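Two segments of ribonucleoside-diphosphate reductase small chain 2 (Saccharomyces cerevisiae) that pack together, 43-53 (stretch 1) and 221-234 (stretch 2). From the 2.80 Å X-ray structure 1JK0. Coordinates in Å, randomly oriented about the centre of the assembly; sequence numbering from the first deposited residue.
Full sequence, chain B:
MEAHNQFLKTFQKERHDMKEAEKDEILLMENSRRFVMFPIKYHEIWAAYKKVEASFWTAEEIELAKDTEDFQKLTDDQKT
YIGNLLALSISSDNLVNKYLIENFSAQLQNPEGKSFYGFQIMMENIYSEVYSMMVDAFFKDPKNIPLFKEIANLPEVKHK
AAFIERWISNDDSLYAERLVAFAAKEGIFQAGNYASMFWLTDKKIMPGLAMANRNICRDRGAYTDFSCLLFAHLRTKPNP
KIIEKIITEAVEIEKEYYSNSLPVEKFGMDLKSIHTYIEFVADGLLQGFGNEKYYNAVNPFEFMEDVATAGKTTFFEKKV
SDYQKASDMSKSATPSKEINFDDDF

Stretch 1 (43-53) HEIWAAYKKVE
Stretch 2, residues 221-234: GAYTDFSCLLFAHL

Both stretches are helical and run almost exactly against each other. Residues 43-53 are helix throughout, with phi/psi near -65/-40, and that helix continues later in the chain; residues 221-232 close a helix that begins earlier. The N-to-C directions make an angle of 173°, and the axes come no nearer than 10.5 Å. The register follows from three CA-CA pairs: Ile 45 with Leu 229 at 7.3 Å, Ala 48 with Phe 226 at 7.1 Å, and Val 52 with Ala 222 at 7.5 Å. Steps of three and four residues on each helix keep these positions on one side, so as the first chain ascends the second descends past it.

In the first helix the i to i+4 ladder is regular, from Ala 47 N to His 43 O (2.9 Å) through Glu 53 N to Tyr 49 O (2.9 Å). The second ends less evenly. His 233 is the first residue to leave helical torsions (-87/9); its N makes a 2.6 Å bond to Leu 230 O and a weak one, 3.4 Å, to Leu 229 O. Leu 234, at -84/128, turns extended.

The middle of the contact is apolar. Ala 48 points toward the partner, and its single methyl lies 4.0 Å from Phe 226 CD1 (Ala 48 CB) and 4.2 Å from Leu 229 CD2 (Ala 48 CB again), so one small residue touches two large ones. Phe 226 leaves its helix sideways, but with chi1 t (-171°) and chi2 63° its ring end comes nearer the first helix. There Ile 45 CB meets Phe 226 CE1 at 3.5 Å, at the ring edge and near its plane.

Ile 45 itself points sideways, with chi1 p (65°) and chi2 t (-171°). Its CG2 is shared: Ile 45 CG2 lies 3.8 Å from Leu 229 CD2 and 3.8 Å from Leu 230 CD2. Leu 229 points toward the first helix as t, p (168°, 57°), and its CD1 lies 3.9 Å from Glu 44 CB; Leu 230, m, t, starts sideways and bends nearer at its end.

At the other end Val 52, chi1 m, points toward the partner and again touches two residues, at somewhat longer range. Val 52 CG1 is 4.1 Å from Ala 222 CB and 4.4 Å from Tyr 223 CE2, approaching that ring obliquely. Tyr 223 points away, yet chi1 m (-56°) and chi2 152° bring its end back.

No hydrogen bond joins the stretches. The polar approach is at Glu 44 and His 233, both pointing toward the partner: Glu 44 OE1 is 2.9 Å from His 233 CD2, at the ring edge, and 3.2 Å from His 233 NE2, where the angle is too poor for a bond. Glu 44 has chi1 between wells (8°), chi2 p and chi3 128°; His 233 is m, with chi2 -5°. Away from the contact, Lys 50 NZ and Glu 53 OE1 form a salt bridge at 3.2 Å. The interface buries 363 Å², both sides summed, and it is mainly apolar packing between antiparallel helices, with one polar pair at the edge that makes no hydrogen bond.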

# COMPACT_ATOMS: atom_id res chain seq x y z
N HIS B 43 -7.25 -7.05 -18.65
CA HIS B 43 -8.66 -7.10 -18.29
C HIS B 43 -9.02 -8.15 -17.26
O HIS B 43 -9.78 -7.90 -16.34
CB HIS B 43 -9.50 -7.30 -19.55
CG HIS B 43 -9.30 -6.24 -20.58
ND1 HIS B 43 -9.60 -4.91 -20.34
CD2 HIS B 43 -8.80 -6.29 -21.84
CE1 HIS B 43 -9.29 -4.19 -21.40
NE2 HIS B 43 -8.80 -5.00 -22.32
N GLU B 44 -8.45 -9.33 -17.44
CA GLU B 44 -8.68 -10.46 -16.55
C GLU B 44 -8.27 -10.21 -15.11
O GLU B 44 -9.10 -10.31 -14.21
CB GLU B 44 -7.96 -11.71 -17.09
CG GLU B 44 -7.00 -11.46 -18.28
CD GLU B 44 -5.81 -10.54 -17.99
OE1 GLU B 44 -4.67 -10.93 -18.27
OE2 GLU B 44 -6.01 -9.43 -17.48
N ILE B 45 -6.99 -9.90 -14.86
CA ILE B 45 -6.58 -9.67 -13.48
C ILE B 45 -7.28 -8.44 -12.90
O ILE B 45 -7.57 -8.41 -11.71
CB ILE B 45 -5.02 -9.53 -13.32
CG1 ILE B 45 -4.52 -8.30 -14.04
CG2 ILE B 45 -4.31 -10.75 -13.88
CD1 ILE B 45 -3.00 -8.24 -14.09
N TRP B 46 -7.58 -7.45 -13.75
CA TRP B 46 -8.27 -6.22 -13.30
C TRP B 46 -9.66 -6.55 -12.78
O TRP B 46 -10.07 -6.07 -11.72
CB TRP B 46 -8.37 -5.19 -14.45
CG TRP B 46 -8.91 -3.79 -14.10
CD1 TRP B 46 -9.98 -3.15 -14.71
CD2 TRP B 46 -8.34 -2.82 -13.21
NE1 TRP B 46 -10.08 -1.85 -14.26
CE2 TRP B 46 -9.09 -1.62 -13.34
CE3 TRP B 46 -7.26 -2.84 -12.32
CZ2 TRP B 46 -8.80 -0.46 -12.61
CZ3 TRP B 46 -6.97 -1.67 -11.59
CH2 TRP B 46 -7.73 -0.51 -11.75
N ALA B 47 -10.40 -7.38 -13.52
CA ALA B 47 -11.74 -7.77 -13.11
C ALA B 47 -11.60 -8.58 -11.83
O ALA B 47 -12.49 -8.57 -10.98
CB ALA B 47 -12.41 -8.59 -14.19
N ALA B 48 -10.48 -9.29 -11.69
CA ALA B 48 -10.27 -10.06 -10.47
C ALA B 48 -10.10 -9.07 -9.31
O ALA B 48 -10.65 -9.27 -8.23
CB ALA B 48 -9.04 -10.94 -10.59
N TYR B 49 -9.33 -8.01 -9.54
CA TYR B 49 -9.11 -7.00 -8.50
C TYR B 49 -10.42 -6.30 -8.13
O TYR B 49 -10.71 -6.13 -6.95
CB TYR B 49 -8.04 -5.99 -8.95
CG TYR B 49 -8.00 -4.74 -8.10
CD1 TYR B 49 -7.65 -4.79 -6.75
CD2 TYR B 49 -8.35 -3.49 -8.65
CE1 TYR B 49 -7.67 -3.63 -5.96
CE2 TYR B 49 -8.36 -2.34 -7.88
CZ TYR B 49 -8.03 -2.41 -6.53
OH TYR B 49 -8.06 -1.27 -5.76
N LYS B 50 -11.21 -5.92 -9.13
CA LYS B 50 -12.49 -5.25 -8.87
C LYS B 50 -13.41 -6.14 -8.05
O LYS B 50 -14.13 -5.67 -7.18
CB LYS B 50 -13.18 -4.88 -10.17
CG LYS B 50 -12.51 -3.71 -10.87
CD LYS B 50 -12.56 -2.47 -9.97
CE LYS B 50 -11.67 -1.36 -10.47
NZ LYS B 50 -11.86 -0.16 -9.61
N LYS B 51 -13.34 -7.43 -8.32
CA LYS B 51 -14.18 -8.37 -7.62
C LYS B 51 -13.84 -8.47 -6.13
O LYS B 51 -14.74 -8.52 -5.29
CB LYS B 51 -14.08 -9.74 -8.29
CG LYS B 51 -15.17 -10.70 -7.86
CD LYS B 51 -15.02 -12.07 -8.48
CE LYS B 51 -16.17 -12.98 -8.04
NZ LYS B 51 -17.49 -12.41 -8.46
N VAL B 52 -12.55 -8.48 -5.78
CA VAL B 52 -12.23 -8.55 -4.36
C VAL B 52 -12.42 -7.18 -3.72
O VAL B 52 -12.75 -7.10 -2.54
CB VAL B 52 -10.77 -9.09 -4.08
CG1 VAL B 52 -10.60 -10.44 -4.73
CG2 VAL B 52 -9.74 -8.11 -4.58
N GLU B 53 -12.22 -6.11 -4.49
CA GLU B 53 -12.38 -4.75 -3.98
C GLU B 53 -13.84 -4.54 -3.55
O GLU B 53 -14.11 -3.87 -2.56
CB GLU B 53 -11.99 -3.71 -5.05
CG GLU B 53 -11.76 -2.26 -4.51
CD GLU B 53 -11.60 -1.20 -5.61
OE1 GLU B 53 -11.34 -1.56 -6.78
OE2 GLU B 53 -11.71 0.01 -5.31
N GLY B 221 -10.35 -18.25 -1.43
CA GLY B 221 -10.62 -18.93 -2.67
C GLY B 221 -10.18 -18.05 -3.81
O GLY B 221 -9.47 -18.50 -4.71
N ALA B 222 -10.62 -16.79 -3.78
CA ALA B 222 -10.26 -15.82 -4.82
C ALA B 222 -8.76 -15.65 -4.89
O ALA B 222 -8.18 -15.69 -5.97
CB ALA B 222 -10.91 -14.48 -4.54
N TYR B 223 -8.10 -15.46 -3.74
CA TYR B 223 -6.65 -15.30 -3.76
C TYR B 223 -5.99 -16.53 -4.40
O TYR B 223 -4.91 -16.41 -5.00
CB TYR B 223 -6.08 -15.07 -2.35
CG TYR B 223 -6.67 -13.90 -1.59
CD1 TYR B 223 -6.71 -13.91 -0.20
CD2 TYR B 223 -7.22 -12.80 -2.25
CE1 TYR B 223 -7.28 -12.87 0.52
CE2 TYR B 223 -7.79 -11.75 -1.54
CZ TYR B 223 -7.82 -11.80 -0.16
OH TYR B 223 -8.42 -10.80 0.57
N THR B 224 -6.60 -17.71 -4.27
CA THR B 224 -6.01 -18.92 -4.86
C THR B 224 -6.24 -18.87 -6.37
O THR B 224 -5.33 -19.11 -7.16
CB THR B 224 -6.60 -20.23 -4.28
OG1 THR B 224 -6.39 -20.29 -2.86
CG2 THR B 224 -5.91 -21.45 -4.90
N ASP B 225 -7.47 -18.55 -6.75
CA ASP B 225 -7.83 -18.43 -8.17
C ASP B 225 -6.90 -17.47 -8.88
O ASP B 225 -6.45 -17.74 -9.98
CB ASP B 225 -9.24 -17.90 -8.34
CG ASP B 225 -10.23 -18.98 -8.65
OD1 ASP B 225 -9.84 -19.97 -9.31
OD2 ASP B 225 -11.41 -18.83 -8.25
N PHE B 226 -6.63 -16.33 -8.25
CA PHE B 226 -5.78 -15.34 -8.87
C PHE B 226 -4.49 -15.97 -9.37
O PHE B 226 -3.98 -15.59 -10.42
CB PHE B 226 -5.46 -14.18 -7.92
CG PHE B 226 -4.77 -13.04 -8.59
CD1 PHE B 226 -5.40 -12.32 -9.61
CD2 PHE B 226 -3.46 -12.71 -8.27
CE1 PHE B 226 -4.74 -11.31 -10.30
CE2 PHE B 226 -2.79 -11.70 -8.95
CZ PHE B 226 -3.44 -11.00 -9.97
N SER B 227 -3.97 -16.93 -8.62
CA SER B 227 -2.73 -17.57 -9.06
C SER B 227 -3.02 -18.54 -10.20
O SER B 227 -2.15 -18.80 -11.03
CB SER B 227 -2.04 -18.27 -7.89
OG SER B 227 -1.64 -17.30 -6.92
N CYS B 228 -4.24 -19.06 -10.26
CA CYS B 228 -4.61 -19.96 -11.35
C CYS B 228 -4.82 -19.10 -12.58
O CYS B 228 -4.63 -19.55 -13.71
CB CYS B 228 -5.88 -20.73 -11.01
SG CYS B 228 -5.59 -22.08 -9.85
N LEU B 229 -5.22 -17.86 -12.36
CA LEU B 229 -5.44 -16.92 -13.45
C LEU B 229 -4.11 -16.46 -14.02
O LEU B 229 -3.96 -16.33 -15.23
CB LEU B 229 -6.22 -15.71 -12.95
CG LEU B 229 -6.24 -14.54 -13.94
CD1 LEU B 229 -6.80 -15.01 -15.26
CD2 LEU B 229 -7.05 -13.40 -13.37
N LEU B 230 -3.13 -16.18 -13.16
CA LEU B 230 -1.83 -15.76 -13.65
C LEU B 230 -1.24 -16.93 -14.41
O LEU B 230 -0.94 -16.83 -15.61
CB LEU B 230 -0.91 -15.37 -12.50
CG LEU B 230 -1.37 -14.10 -11.76
CD1 LEU B 230 -0.39 -13.78 -10.66
CD2 LEU B 230 -1.47 -12.95 -12.75
N PHE B 231 -1.10 -18.06 -13.72
CA PHE B 231 -0.57 -19.26 -14.33
C PHE B 231 -1.16 -19.43 -15.73
O PHE B 231 -0.44 -19.54 -16.72
CB PHE B 231 -0.92 -20.48 -13.48
CG PHE B 231 -0.27 -21.75 -13.96
CD1 PHE B 231 1.06 -22.03 -13.64
CD2 PHE B 231 -0.98 -22.64 -14.75
CE1 PHE B 231 1.66 -23.19 -14.11
CE2 PHE B 231 -0.38 -23.80 -15.23
CZ PHE B 231 0.94 -24.08 -14.91
N ALA B 232 -2.49 -19.43 -15.81
CA ALA B 232 -3.17 -19.60 -17.08
C ALA B 232 -2.61 -18.71 -18.18
O ALA B 232 -2.56 -19.11 -19.33
CB ALA B 232 -4.64 -19.32 -16.91
N HIS B 233 -2.17 -17.52 -17.83
CA HIS B 233 -1.63 -16.62 -18.83
C HIS B 233 -0.15 -16.80 -19.12
O HIS B 233 0.45 -16.01 -19.84
CB HIS B 233 -1.94 -15.17 -18.44
CG HIS B 233 -3.40 -14.88 -18.39
ND1 HIS B 233 -4.35 -15.80 -18.77
CD2 HIS B 233 -4.08 -13.77 -18.01
CE1 HIS B 233 -5.56 -15.28 -18.62
NE2 HIS B 233 -5.42 -14.05 -18.16
N LEU B 234 0.43 -17.86 -18.57
CA LEU B 234 1.84 -18.13 -18.79
C LEU B 234 1.99 -18.90 -20.10
O LEU B 234 1.32 -19.91 -20.32
CB LEU B 234 2.38 -18.95 -17.63
CG LEU B 234 3.53 -18.34 -16.81
CD1 LEU B 234 3.39 -16.83 -16.67
CD2 LEU B 234 3.55 -19.03 -15.47